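PDB 2ZO4: metallo-beta-lactamase family protein from Thermus thermophilus, which binds two zinc ions in a metallo-beta-lactamase fold and is probably a metal-dependent hydrolase whose substrate is not established. Local coordinates for residues Ile66-His71 against Val89-Glu94; Asp74-Ser79 against His142-Pro147. All blocks are in the same frame, centred on the assembly; numbering follows the deposited sequence.

Contact 1: residues Ile66-His71 against Val89-Glu94. With ZN (zinc ion), chain B.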
loop_
_atom_site.group_PDB
_atom_site.type_symbol
_atom_site.label_atom_id
_atom_site.label_comp_id
_atom_site.label_asym_id
_atom_site.label_seq_id
_atom_site.Cartn_x
_atom_site.Cartn_y
_atom_site.Cartn_z
ATOM N N ILE A 66 -15.715 5.127 -4.947
ATOM C CA ILE A 66 -14.518 4.327 -4.743
ATOM C C ILE A 66 -13.556 5.081 -3.831
ATOM O O ILE A 66 -13.175 6.219 -4.121
ATOM C CB ILE A 66 -13.806 3.985 -6.080
ATOM C CG1 ILE A 66 -14.771 3.327 -7.083
ATOM C CG2 ILE A 66 -12.558 3.126 -5.827
ATOM C CD1 ILE A 66 -15.286 1.944 -6.690
ATOM N N LEU A 67 -13.178 4.440 -2.728
ATOM C CA LEU A 67 -12.177 4.986 -1.820
ATOM C C LEU A 67 -10.909 4.137 -1.886
ATOM O O LEU A 67 -10.925 2.968 -1.509
ATOM C CB LEU A 67 -12.722 5.052 -0.384
ATOM C CG LEU A 67 -14.048 5.799 -0.168
ATOM C CD1 LEU A 67 -14.514 5.672 1.267
ATOM C CD2 LEU A 67 -13.938 7.273 -0.564
ATOM N N LEU A 68 -9.818 4.725 -2.372
ATOM C CA LEU A 68 -8.554 3.997 -2.523
ATOM C C LEU A 68 -7.582 4.283 -1.389
ATOM O O LEU A 68 -7.253 5.438 -1.121
ATOM C CB LEU A 68 -7.883 4.321 -3.866
ATOM C CG LEU A 68 -8.626 3.961 -5.157
ATOM C CD1 LEU A 68 -7.801 4.361 -6.379
ATOM C CD2 LEU A 68 -8.986 2.478 -5.211
ATOM N N THR A 69 -7.112 3.224 -0.737
ATOM C CA THR A 69 -6.086 3.361 0.293
ATOM C C THR A 69 -4.754 3.776 -0.326
ATOM O O THR A 69 -4.054 4.627 0.222
ATOM C CB THR A 69 -5.914 2.069 1.125
ATOM O OG1 THR A 69 -5.544 0.986 0.264
ATOM C CG2 THR A 69 -7.212 1.727 1.865
ATOM N N HIS A 70 -4.424 3.185 -1.476
ATOM C CA HIS A 70 -3.195 3.504 -2.207
ATOM C C HIS A 70 -3.195 2.996 -3.659
ATOM O O HIS A 70 -4.157 2.362 -4.109
ATOM C CB HIS A 70 -1.950 3.020 -1.444
ATOM C CG HIS A 70 -1.914 1.541 -1.186
ATOM N ND1 HIS A 70 -2.924 0.867 -0.533
ATOM C CD2 HIS A 70 -0.962 0.618 -1.458
ATOM C CE1 HIS A 70 -2.604 -0.410 -0.428
ATOM N NE2 HIS A 70 -1.418 -0.588 -0.979
ATOM N N HIS A 71 -2.100 3.278 -4.365
ATOM C CA HIS A 71 -1.979 3.068 -5.810
ATOM C C HIS A 71 -1.519 1.673 -6.238
ATOM O O HIS A 71 -1.437 1.401 -7.442
ATOM C CB HIS A 71 -0.981 4.073 -6.393
ATOM C CG HIS A 71 0.445 3.736 -6.084
ATOM N ND1 HIS A 71 1.040 4.056 -4.884
ATOM C CD2 HIS A 71 1.390 3.090 -6.810
ATOM C CE1 HIS A 71 2.291 3.633 -4.885
ATOM N NE2 HIS A 71 2.529 3.045 -6.043
ATOM N N VAL A 89 -14.019 8.281 -7.964
ATOM C CA VAL A 89 -12.820 7.703 -7.353
ATOM C C VAL A 89 -12.079 8.716 -6.476
ATOM O O VAL A 89 -11.764 9.824 -6.919
ATOM C CB VAL A 89 -11.863 7.110 -8.421
ATOM C CG1 VAL A 89 -10.637 6.475 -7.771
ATOM C CG2 VAL A 89 -12.585 6.081 -9.265
ATOM N N PHE A 90 -11.813 8.319 -5.231
ATOM C CA PHE A 90 -11.075 9.139 -4.277
ATOM C C PHE A 90 -9.711 8.520 -3.969
ATOM O O PHE A 90 -9.605 7.308 -3.755
ATOM C CB PHE A 90 -11.875 9.303 -2.980
ATOM C CG PHE A 90 -13.093 10.180 -3.117
ATOM C CD1 PHE A 90 -13.002 11.550 -2.904
ATOM C CD2 PHE A 90 -14.332 9.633 -3.449
ATOM C CE1 PHE A 90 -14.124 12.368 -3.018
ATOM C CE2 PHE A 90 -15.459 10.437 -3.564
ATOM C CZ PHE A 90 -15.356 11.810 -3.351
ATOM N N LEU A 91 -8.684 9.370 -3.941
ATOM C CA LEU A 91 -7.293 8.949 -3.784
ATOM C C LEU A 91 -6.560 10.051 -3.029
ATOM O O LEU A 91 -6.754 11.226 -3.341
ATOM C CB LEU A 91 -6.655 8.794 -5.167
ATOM C CG LEU A 91 -5.689 7.678 -5.588
ATOM C CD1 LEU A 91 -4.716 8.239 -6.618
ATOM C CD2 LEU A 91 -4.930 7.021 -4.443
ATOM N N HIS A 92 -5.710 9.698 -2.063
ATOM C CA HIS A 92 -4.968 10.729 -1.320
ATOM C C HIS A 92 -4.052 11.553 -2.220
ATOM O O HIS A 92 -3.364 11.008 -3.082
ATOM C CB HIS A 92 -4.168 10.150 -0.154
ATOM C CG HIS A 92 -3.531 11.197 0.703
ATOM N ND1 HIS A 92 -2.282 11.716 0.442
ATOM C CD2 HIS A 92 -3.986 11.848 1.800
ATOM C CE1 HIS A 92 -1.990 12.635 1.344
ATOM N NE2 HIS A 92 -3.009 12.734 2.179
ATOM N N GLU A 93 -4.049 12.865 -1.984
ATOM C CA GLU A 93 -3.346 13.852 -2.819
ATOM C C GLU A 93 -1.876 13.515 -3.130
ATOM O O GLU A 93 -1.398 13.772 -4.233
ATOM C CB GLU A 93 -3.464 15.261 -2.197
ATOM C CG GLU A 93 -2.910 15.387 -0.757
ATOM C CD GLU A 93 -3.201 16.737 -0.091
ATOM O OE1 GLU A 93 -3.528 17.713 -0.796
ATOM O OE2 GLU A 93 -3.100 16.822 1.154
ATOM N N GLU A 94 -1.179 12.924 -2.161
ATOM C CA GLU A 94 0.249 12.616 -2.285
ATOM C C GLU A 94 0.568 11.490 -3.290
ATOM O O GLU A 94 1.720 11.332 -3.707
ATOM C CB GLU A 94 0.836 12.325 -0.896
ATOM C CG GLU A 94 2.345 12.098 -0.839
ATOM C CD GLU A 94 3.180 13.371 -0.928
ATOM O OE1 GLU A 94 2.626 14.485 -1.037
ATOM O OE2 GLU A 94 4.418 13.246 -0.882
HETATM ZN ZN ZN B . 0.173 -2.157 -1.016
HETATM O O HOH W 1 -5.099 6.952 -1.086
HETATM O O HOH W 2 -0.491 -3.885 -1.799
#
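Val-89 lies beside Ile-66, both side chains pointing to the same face of the sheet. Its CG2 meets Ile-66 CB at 4.0 Å. Its other methyl, CG1, is anti to the backbone N (chi1 -178°) and reaches Leu-68 CD1 at 3.8 Å. Helix 79-84 covers this face.

Phe-90 carries both backbone hydrogen bonds of the pair. Its N donates to Ile-66 O at 2.7 Å, nearly in line with the C=O bond (C=O...N 163°). Its O accepts from Leu-68 N at 2.9 Å. The ring lies on the other face, beside Leu-67 and pointing the same way. Leu-67 CD2 comes obliquely to Phe-90 CD2 at 3.7 Å, and Ile-66 O sits at the ring edge. Leu-148 and Leu-150 of strand 148-150 also touch the Phe-90 side chain.

These are neighbouring parallel strands of a six-stranded mixed sheet, part of the metallo-beta-lactamase fold. As is usual in that fold, the metal-binding histidines follow a strand end. Here strand 65-68 leads into Thr-69 and His-70. His-70 NE2 binds one zinc ion at 2.2 Å, with His-72, His-171, Asp-190 and a water completing the site. His-70 ND1 donates to Thr-69 OG1 close to the ring plane, which helps fix the ring's rotation. Thr-69 OG1 is in turn hydrogen-bonded to Asp-37 OD2.

Leu-91 returns to the Val-89 face. Its CG meets Leu-68 CD1 at 4.0 Å, the two side chains crossing at a slant.

At His-92 a water takes over between the strands. It accepts from His-92 N at 3.0 Å and also lies in hydrogen-bonding reach of Leu-68 O.

Contact 2: residues Asp74-Ser79 against His142-Pro147. With ZN (zinc ion), chain C.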
loop_
_atom_site.group_PDB
_atom_site.type_symbol
_atom_site.label_atom_id
_atom_site.label_comp_id
_atom_site.label_asym_id
_atom_site.label_seq_id
_atom_site.Cartn_x
_atom_site.Cartn_y
_atom_site.Cartn_z
ATOM N N ASP A 74 -3.133 -4.207 -6.637
ATOM C CA ASP A 74 -4.137 -5.006 -5.924
ATOM C C ASP A 74 -5.248 -4.193 -5.236
ATOM O O ASP A 74 -6.242 -4.760 -4.782
ATOM C CB ASP A 74 -3.461 -5.968 -4.931
ATOM C CG ASP A 74 -2.497 -5.268 -3.977
ATOM O OD1 ASP A 74 -1.771 -4.337 -4.401
ATOM O OD2 ASP A 74 -2.457 -5.667 -2.792
ATOM N N HIS A 75 -5.079 -2.877 -5.163
ATOM C CA HIS A 75 -6.064 -1.990 -4.534
ATOM C C HIS A 75 -6.652 -1.005 -5.550
ATOM O O HIS A 75 -7.809 -0.601 -5.451
ATOM C CB HIS A 75 -5.415 -1.224 -3.372
ATOM C CG HIS A 75 -4.853 -2.111 -2.301
ATOM N ND1 HIS A 75 -5.505 -2.353 -1.111
ATOM C CD2 HIS A 75 -3.701 -2.818 -2.245
ATOM C CE1 HIS A 75 -4.782 -3.171 -0.369
ATOM N NE2 HIS A 75 -3.681 -3.469 -1.034
ATOM N N TYR A 76 -5.845 -0.666 -6.548
ATOM C CA TYR A 76 -6.092 0.450 -7.458
ATOM C C TYR A 76 -6.491 -0.024 -8.863
ATOM O O TYR A 76 -7.019 0.759 -9.660
ATOM C CB TYR A 76 -4.805 1.275 -7.478
ATOM C CG TYR A 76 -4.601 2.363 -8.515
ATOM C CD1 TYR A 76 -4.683 3.708 -8.162
ATOM C CD2 TYR A 76 -4.213 2.052 -9.819
ATOM C CE1 TYR A 76 -4.438 4.716 -9.099
ATOM C CE2 TYR A 76 -3.982 3.046 -10.761
ATOM C CZ TYR A 76 -4.089 4.372 -10.395
ATOM O OH TYR A 76 -3.841 5.349 -11.331
ATOM N N GLY A 77 -6.259 -1.307 -9.142
ATOM C CA GLY A 77 -6.372 -1.869 -10.495
ATOM C C GLY A 77 -7.698 -1.723 -11.228
ATOM O O GLY A 77 -7.711 -1.499 -12.435
ATOM N N LEU A 78 -8.812 -1.855 -10.516
ATOM C CA LEU A 78 -10.128 -1.711 -11.147
ATOM C C LEU A 78 -10.787 -0.334 -10.991
ATOM O O LEU A 78 -11.913 -0.133 -11.454
ATOM C CB LEU A 78 -11.088 -2.821 -10.698
ATOM C CG LEU A 78 -10.873 -4.230 -11.269
ATOM C CD1 LEU A 78 -11.927 -5.189 -10.733
ATOM C CD2 LEU A 78 -10.887 -4.227 -12.796
ATOM N N SER A 79 -10.091 0.609 -10.358
ATOM C CA SER A 79 -10.664 1.934 -10.082
ATOM C C SER A 79 -11.129 2.672 -11.344
ATOM O O SER A 79 -12.180 3.314 -11.338
ATOM C CB SER A 79 -9.700 2.801 -9.266
ATOM O OG SER A 79 -8.464 2.992 -9.931
ATOM N N HIS A 142 -6.249 -0.489 -14.559
ATOM C CA HIS A 142 -7.081 0.493 -15.248
ATOM C C HIS A 142 -7.102 1.765 -14.412
ATOM O O HIS A 142 -7.927 1.896 -13.504
ATOM C CB HIS A 142 -8.497 -0.054 -15.446
ATOM C CG HIS A 142 -8.536 -1.369 -16.157
ATOM N ND1 HIS A 142 -8.833 -1.481 -17.500
ATOM C CD2 HIS A 142 -8.290 -2.627 -15.719
ATOM C CE1 HIS A 142 -8.778 -2.752 -17.855
ATOM N NE2 HIS A 142 -8.448 -3.468 -16.794
ATOM N N PRO A 143 -6.178 2.699 -14.697
ATOM C CA PRO A 143 -6.051 3.920 -13.899
ATOM C C PRO A 143 -7.244 4.864 -14.075
ATOM O O PRO A 143 -7.761 4.993 -15.188
ATOM C CB PRO A 143 -4.775 4.575 -14.451
ATOM C CG PRO A 143 -4.089 3.505 -15.247
ATOM C CD PRO A 143 -5.185 2.660 -15.783
ATOM N N PRO A 144 -7.687 5.511 -12.979
ATOM C CA PRO A 144 -8.762 6.492 -13.071
ATOM C C PRO A 144 -8.275 7.743 -13.790
ATOM O O PRO A 144 -7.097 8.096 -13.685
ATOM C CB PRO A 144 -9.087 6.802 -11.602
ATOM C CG PRO A 144 -7.838 6.505 -10.865
ATOM C CD PRO A 144 -7.197 5.358 -11.597
ATOM N N GLN A 145 -9.173 8.390 -14.527
ATOM C CA GLN A 145 -8.833 9.593 -15.282
ATOM C C GLN A 145 -8.985 10.843 -14.437
ATOM O O GLN A 145 -8.146 11.745 -14.495
ATOM C CB GLN A 145 -9.694 9.705 -16.542
ATOM C CG GLN A 145 -9.072 9.051 -17.765
ATOM C CD GLN A 145 -8.907 7.559 -17.607
ATOM O OE1 GLN A 145 -9.876 6.848 -17.338
ATOM N NE2 GLN A 145 -7.673 7.071 -17.766
ATOM N N ASN A 146 -10.060 10.888 -13.653
ATOM C CA ASN A 146 -10.380 12.058 -12.843
ATOM C C ASN A 146 -10.575 11.714 -11.358
ATOM O O ASN A 146 -11.638 12.002 -10.800
ATOM C CB ASN A 146 -11.641 12.760 -13.383
ATOM C CG ASN A 146 -11.650 12.894 -14.897
ATOM O OD1 ASN A 146 -10.700 13.403 -15.500
ATOM N ND2 ASN A 146 -12.740 12.448 -15.522
ATOM N N PRO A 147 -9.557 11.102 -10.709
ATOM C CA PRO A 147 -9.713 10.846 -9.273
ATOM C C PRO A 147 -9.727 12.153 -8.480
ATOM O O PRO A 147 -9.104 13.136 -8.891
ATOM C CB PRO A 147 -8.476 10.016 -8.923
ATOM C CG PRO A 147 -7.461 10.385 -9.947
ATOM C CD PRO A 147 -8.247 10.637 -11.208
HETATM ZN ZN ZN C . -2.008 -4.633 -0.764
HETATM O O HOH W 2 -0.491 -3.885 -1.799
#
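Tyr-76 reaches across to Pro-143 and Pro-144 with the phenol end of its ring. The hydroxyl OH lies 3.3 Å from Pro-143 CB. Pro-144 CD meets Tyr-76 CZ at 3.5 Å. Both prolines come up to the OH end of the ring at a slant. Ser-79 OG adds a second touch on Pro-144, at 3.2 Å from CD.

His-142 N donates to Gly-77 O at 2.8 Å, in the carbonyl plane and on a lone pair. The same oxygen lies in plane at the edge of the His-142 ring. Leu-78 CD2 approaches that ring obliquely.

The next shell sets these groups. Residues 76 to 79 form a type I beta turn. Tyr-76 O closes it by accepting from Ser-79 N, and it also takes the Ser-79 hydroxyl at 2.7 Å. The hydroxyl bond holds OG near the Tyr-76 ring, over its centre. Beyond the segments, Tyr-76 OH is hydrogen-bonded to His-100, and the Tyr-76 ring stacks with Trp-103. Helix 99-104 thus joins the same cluster.

Just ahead of the turn, Asp-74 and His-75 bind the second zinc ion, Asp-74 through OD2 at 2.3 Å and His-75 through NE2 at 2.1 Å. They close the HxHxDH motif of the superfamily, begun by His-70 and His-72. Asp-190, His-233 and a water complete the site. His-75 ND1 is hydrogen-bonded to Asp-37 OD2.

The proline carbons pack on the ring and on two hydroxyl oxygens already hydrogen-bonded to other groups. Prolines offer no N-H, so the His-142 bond is the one hydrogen bond across the segments and shape packing does the rest.

How the contacts relate
The centres of contact 1 and contact 2 are about 9 Å apart, on the same side of the chain's centre. Their segments alternate along the chain: 66-71, 74-79, 89-94, then 142-147. A short loop leads from strand 65-68 to helix 73-76, so the first segments of both contacts are close in sequence. The two contacts touch, with Leu-68 CD2 3.3 Å from His-75 O. The rings of His-70 and His-75 meet, at about 45°. Contact 1 belongs to the six-stranded sheet, and contact 2 joins the turn 76-79 to the loop before strand 148-150, an outermost strand of that sheet. One water binds both zinc ions, linking the two metal sites of the probable active centre.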